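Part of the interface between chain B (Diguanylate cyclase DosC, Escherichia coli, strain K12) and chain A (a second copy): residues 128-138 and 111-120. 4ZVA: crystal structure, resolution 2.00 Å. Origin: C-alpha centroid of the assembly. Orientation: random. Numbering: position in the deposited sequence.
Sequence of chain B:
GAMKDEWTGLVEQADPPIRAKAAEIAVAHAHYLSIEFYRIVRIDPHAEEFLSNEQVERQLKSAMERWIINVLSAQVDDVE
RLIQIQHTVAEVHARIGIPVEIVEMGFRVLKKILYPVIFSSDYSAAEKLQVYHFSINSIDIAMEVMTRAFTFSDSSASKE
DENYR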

# COMPACT_ATOMS: atom_id res chain seq x y z
N LYS B 128 -16.15 6.46 -6.18
CA LYS B 128 -14.77 6.16 -6.57
C LYS B 128 -13.86 6.08 -5.35
O LYS B 128 -13.02 5.19 -5.24
CB LYS B 128 -14.25 7.21 -7.55
CG LYS B 128 -14.92 7.20 -8.90
CD LYS B 128 -14.41 8.32 -9.80
CE LYS B 128 -15.08 8.26 -11.17
NZ LYS B 128 -14.69 9.40 -12.05
N LEU B 129 -14.03 7.03 -4.43
CA LEU B 129 -13.22 7.08 -3.22
C LEU B 129 -13.38 5.83 -2.38
O LEU B 129 -12.40 5.23 -1.94
CB LEU B 129 -13.55 8.32 -2.39
CG LEU B 129 -12.82 8.40 -1.05
CD1 LEU B 129 -11.32 8.50 -1.29
CD2 LEU B 129 -13.31 9.58 -0.23
N GLN B 130 -14.63 5.42 -2.15
CA GLN B 130 -14.91 4.27 -1.30
C GLN B 130 -14.47 2.96 -1.96
O GLN B 130 -14.03 2.04 -1.27
CB GLN B 130 -16.39 4.20 -0.95
CG GLN B 130 -16.87 5.33 -0.06
CD GLN B 130 -18.29 5.11 0.43
OE1 GLN B 130 -18.51 4.55 1.50
NE2 GLN B 130 -19.26 5.54 -0.37
N VAL B 131 -14.61 2.88 -3.27
CA VAL B 131 -14.18 1.69 -4.01
C VAL B 131 -12.66 1.57 -4.00
O VAL B 131 -12.11 0.49 -3.77
CB VAL B 131 -14.68 1.73 -5.47
CG1 VAL B 131 -13.98 0.66 -6.31
CG2 VAL B 131 -16.19 1.53 -5.50
N TYR B 132 -11.98 2.69 -4.25
CA TYR B 132 -10.53 2.73 -4.23
C TYR B 132 -9.99 2.43 -2.83
O TYR B 132 -9.02 1.70 -2.67
CB TYR B 132 -10.04 4.10 -4.73
CG TYR B 132 -8.55 4.31 -4.69
CD1 TYR B 132 -7.69 3.53 -5.45
CD2 TYR B 132 -8.00 5.33 -3.92
CE1 TYR B 132 -6.32 3.74 -5.42
CE2 TYR B 132 -6.63 5.54 -3.88
CZ TYR B 132 -5.80 4.74 -4.63
OH TYR B 132 -4.44 4.96 -4.60
N HIS B 133 -10.65 2.98 -1.81
CA HIS B 133 -10.27 2.72 -0.42
C HIS B 133 -10.41 1.24 -0.08
O HIS B 133 -9.49 0.63 0.47
CB HIS B 133 -11.12 3.55 0.54
CG HIS B 133 -10.94 3.17 1.98
ND1 HIS B 133 -11.95 2.60 2.73
CD2 HIS B 133 -9.87 3.27 2.80
CE1 HIS B 133 -11.50 2.36 3.95
NE2 HIS B 133 -10.25 2.76 4.02
N PHE B 134 -11.57 0.67 -0.38
CA PHE B 134 -11.81 -0.75 -0.18
C PHE B 134 -10.75 -1.59 -0.91
O PHE B 134 -10.24 -2.57 -0.37
CB PHE B 134 -13.21 -1.14 -0.66
CG PHE B 134 -13.49 -2.62 -0.59
CD1 PHE B 134 -13.85 -3.21 0.61
CD2 PHE B 134 -13.38 -3.41 -1.72
CE1 PHE B 134 -14.11 -4.57 0.68
CE2 PHE B 134 -13.64 -4.78 -1.66
CZ PHE B 134 -14.00 -5.35 -0.46
N SER B 135 -10.43 -1.19 -2.13
CA SER B 135 -9.46 -1.92 -2.94
C SER B 135 -8.05 -1.86 -2.34
O SER B 135 -7.37 -2.88 -2.25
CB SER B 135 -9.45 -1.38 -4.37
OG SER B 135 -10.71 -1.59 -5.00
N ILE B 136 -7.61 -0.67 -1.93
CA ILE B 136 -6.29 -0.51 -1.34
C ILE B 136 -6.14 -1.31 -0.06
O ILE B 136 -5.17 -2.05 0.11
CB ILE B 136 -5.98 0.98 -1.04
CG1 ILE B 136 -5.82 1.78 -2.34
CG2 ILE B 136 -4.72 1.11 -0.20
CD1 ILE B 136 -4.71 1.27 -3.24
N ASN B 137 -7.11 -1.18 0.85
CA ASN B 137 -7.06 -1.90 2.11
C ASN B 137 -7.11 -3.41 1.91
O ASN B 137 -6.46 -4.16 2.63
CB ASN B 137 -8.20 -1.45 3.04
CG ASN B 137 -7.90 -0.14 3.75
OD1 ASN B 137 -6.99 0.60 3.37
ND2 ASN B 137 -8.65 0.14 4.80
N SER B 138 -7.88 -3.86 0.92
CA SER B 138 -7.97 -5.28 0.61
C SER B 138 -6.64 -5.83 0.11
O SER B 138 -6.19 -6.89 0.54
CB SER B 138 -9.06 -5.55 -0.45
OG SER B 138 -10.35 -5.26 0.06
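Chain A (111-120) KKILYPVIFS

Antiparallel helices can meet through a few well-placed side chains, with flat rings bringing the contact close where the axes themselves stay far apart. The dimer of the diguanylate cyclase DosC offers a compact example. Chain A residues 111-119 are helical and run against the chain B helix 128-138 at 167° between N-to-C directions, nearly antiparallel, with a closest axial approach of 11.0 Å. The chain A helix is kinked at Pro A116, whose ring nitrogen carries no hydrogen and so makes no bond to the preceding turn. The pairs run in reverse order, as opposed directions require: Phe A119 lies opposite Leu B129, Tyr A115 opposite His B133, and Lys A112 opposite Asn B137, the CA-CA distances falling from 9.0 to 7.7 to 7.0 Å.

Tyr A115 covers the most surface. Its CA-to-CB bond points toward chain B, and with chi1 t the ring lies face-to-face on the imidazole of His B133, also chi1 t; the centroids are 3.6 Å apart, the planes are tilted by just 12°, and Tyr A115 CG comes within 3.3 Å of His B133 CD2. His B133 CB adds a CH-pi contact over the same tyrosine ring. Leu B129 meets that ring at its edge, with CD1 3.7 Å from Tyr A115 CE1; its CD2 lies 3.7 Å from Tyr A115 OH and also packs 3.9 Å from Phe A119 CD1, at the edge of that ring. One leucine thus touches two aromatic residues a helical turn apart.

No direct hydrogen bond crosses between the stretches; water supplies the polar links. One water donates to both Lys A111 O (2.8 Å) and Asn B137 OD1 (2.7 Å), and a second donates to Lys A112 O at 2.5 Å and hydrogen-bonds His B133 NE2 at 2.9 Å. The stacked histidine therefore also takes part in the second water bridge.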

# COMPACT_ATOMS: atom_id res chain seq x y z
N LYS A 111 -1.50 3.84 6.55
CA LYS A 111 -2.41 4.06 5.43
C LYS A 111 -3.87 3.87 5.85
O LYS A 111 -4.76 4.58 5.37
CB LYS A 111 -2.07 3.12 4.27
CG LYS A 111 -0.79 3.49 3.54
CD LYS A 111 -0.44 2.49 2.44
CE LYS A 111 0.03 1.17 3.02
NZ LYS A 111 0.52 0.24 1.97
N LYS A 112 -4.11 2.94 6.76
CA LYS A 112 -5.46 2.65 7.23
C LYS A 112 -6.05 3.83 8.00
O LYS A 112 -7.20 4.21 7.76
CB LYS A 112 -5.46 1.40 8.11
CG LYS A 112 -6.83 1.09 8.71
CD LYS A 112 -6.79 -0.14 9.61
CE LYS A 112 -8.12 -0.35 10.30
NZ LYS A 112 -8.13 -1.57 11.16
N ILE A 113 -5.29 4.39 8.93
CA ILE A 113 -5.79 5.47 9.78
C ILE A 113 -5.77 6.83 9.08
O ILE A 113 -6.40 7.78 9.54
CB ILE A 113 -5.00 5.57 11.09
CG1 ILE A 113 -3.53 5.88 10.81
CG2 ILE A 113 -5.14 4.29 11.89
CD1 ILE A 113 -2.71 6.12 12.07
N LEU A 114 -5.04 6.91 7.97
CA LEU A 114 -4.97 8.15 7.20
C LEU A 114 -6.28 8.44 6.49
O LEU A 114 -6.68 9.59 6.35
CB LEU A 114 -3.82 8.09 6.18
CG LEU A 114 -3.71 9.30 5.25
CD1 LEU A 114 -3.46 10.58 6.05
CD2 LEU A 114 -2.62 9.10 4.20
N TYR A 115 -6.95 7.38 6.02
CA TYR A 115 -8.18 7.56 5.24
C TYR A 115 -9.30 8.29 6.00
O TYR A 115 -9.86 9.24 5.46
CB TYR A 115 -8.69 6.20 4.74
CG TYR A 115 -10.01 6.30 3.99
CD1 TYR A 115 -10.04 6.70 2.66
CD2 TYR A 115 -11.21 5.99 4.61
CE1 TYR A 115 -11.24 6.79 1.98
CE2 TYR A 115 -12.41 6.08 3.94
CZ TYR A 115 -12.42 6.48 2.62
OH TYR A 115 -13.61 6.57 1.93
N PRO A 116 -9.63 7.87 7.24
CA PRO A 116 -10.71 8.58 7.92
C PRO A 116 -10.40 10.06 8.15
O PRO A 116 -11.32 10.88 8.20
CB PRO A 116 -10.84 7.84 9.26
CG PRO A 116 -10.26 6.50 9.00
CD PRO A 116 -9.15 6.73 8.05
N VAL A 117 -9.12 10.39 8.29
CA VAL A 117 -8.69 11.78 8.44
C VAL A 117 -8.99 12.57 7.17
O VAL A 117 -9.49 13.70 7.23
CB VAL A 117 -7.19 11.85 8.77
CG1 VAL A 117 -6.67 13.27 8.59
CG2 VAL A 117 -6.94 11.38 10.19
N ILE A 118 -8.68 11.98 6.02
CA ILE A 118 -8.96 12.62 4.73
C ILE A 118 -10.46 12.65 4.46
O ILE A 118 -10.99 13.64 3.95
CB ILE A 118 -8.22 11.89 3.58
CG1 ILE A 118 -6.71 12.00 3.78
CG2 ILE A 118 -8.62 12.47 2.23
CD1 ILE A 118 -5.89 11.33 2.69
N PHE A 119 -11.14 11.57 4.82
CA PHE A 119 -12.58 11.48 4.61
C PHE A 119 -13.32 12.54 5.42
O PHE A 119 -14.34 13.06 4.98
CB PHE A 119 -13.08 10.08 4.98
CG PHE A 119 -14.51 9.83 4.61
CD1 PHE A 119 -14.84 9.38 3.34
CD2 PHE A 119 -15.53 10.04 5.53
CE1 PHE A 119 -16.16 9.15 3.00
CE2 PHE A 119 -16.85 9.82 5.19
CZ PHE A 119 -17.17 9.37 3.92
N SER A 120 -12.78 12.87 6.60
CA SER A 120 -13.43 13.81 7.52
C SER A 120 -13.13 15.26 7.18
O SER A 120 -13.66 16.17 7.81
CB SER A 120 -12.98 13.54 8.96
OG SER A 120 -13.32 12.22 9.37
O HOH W 1 -6.50 3.29 3.64
O HOH W 2 -9.01 2.82 6.69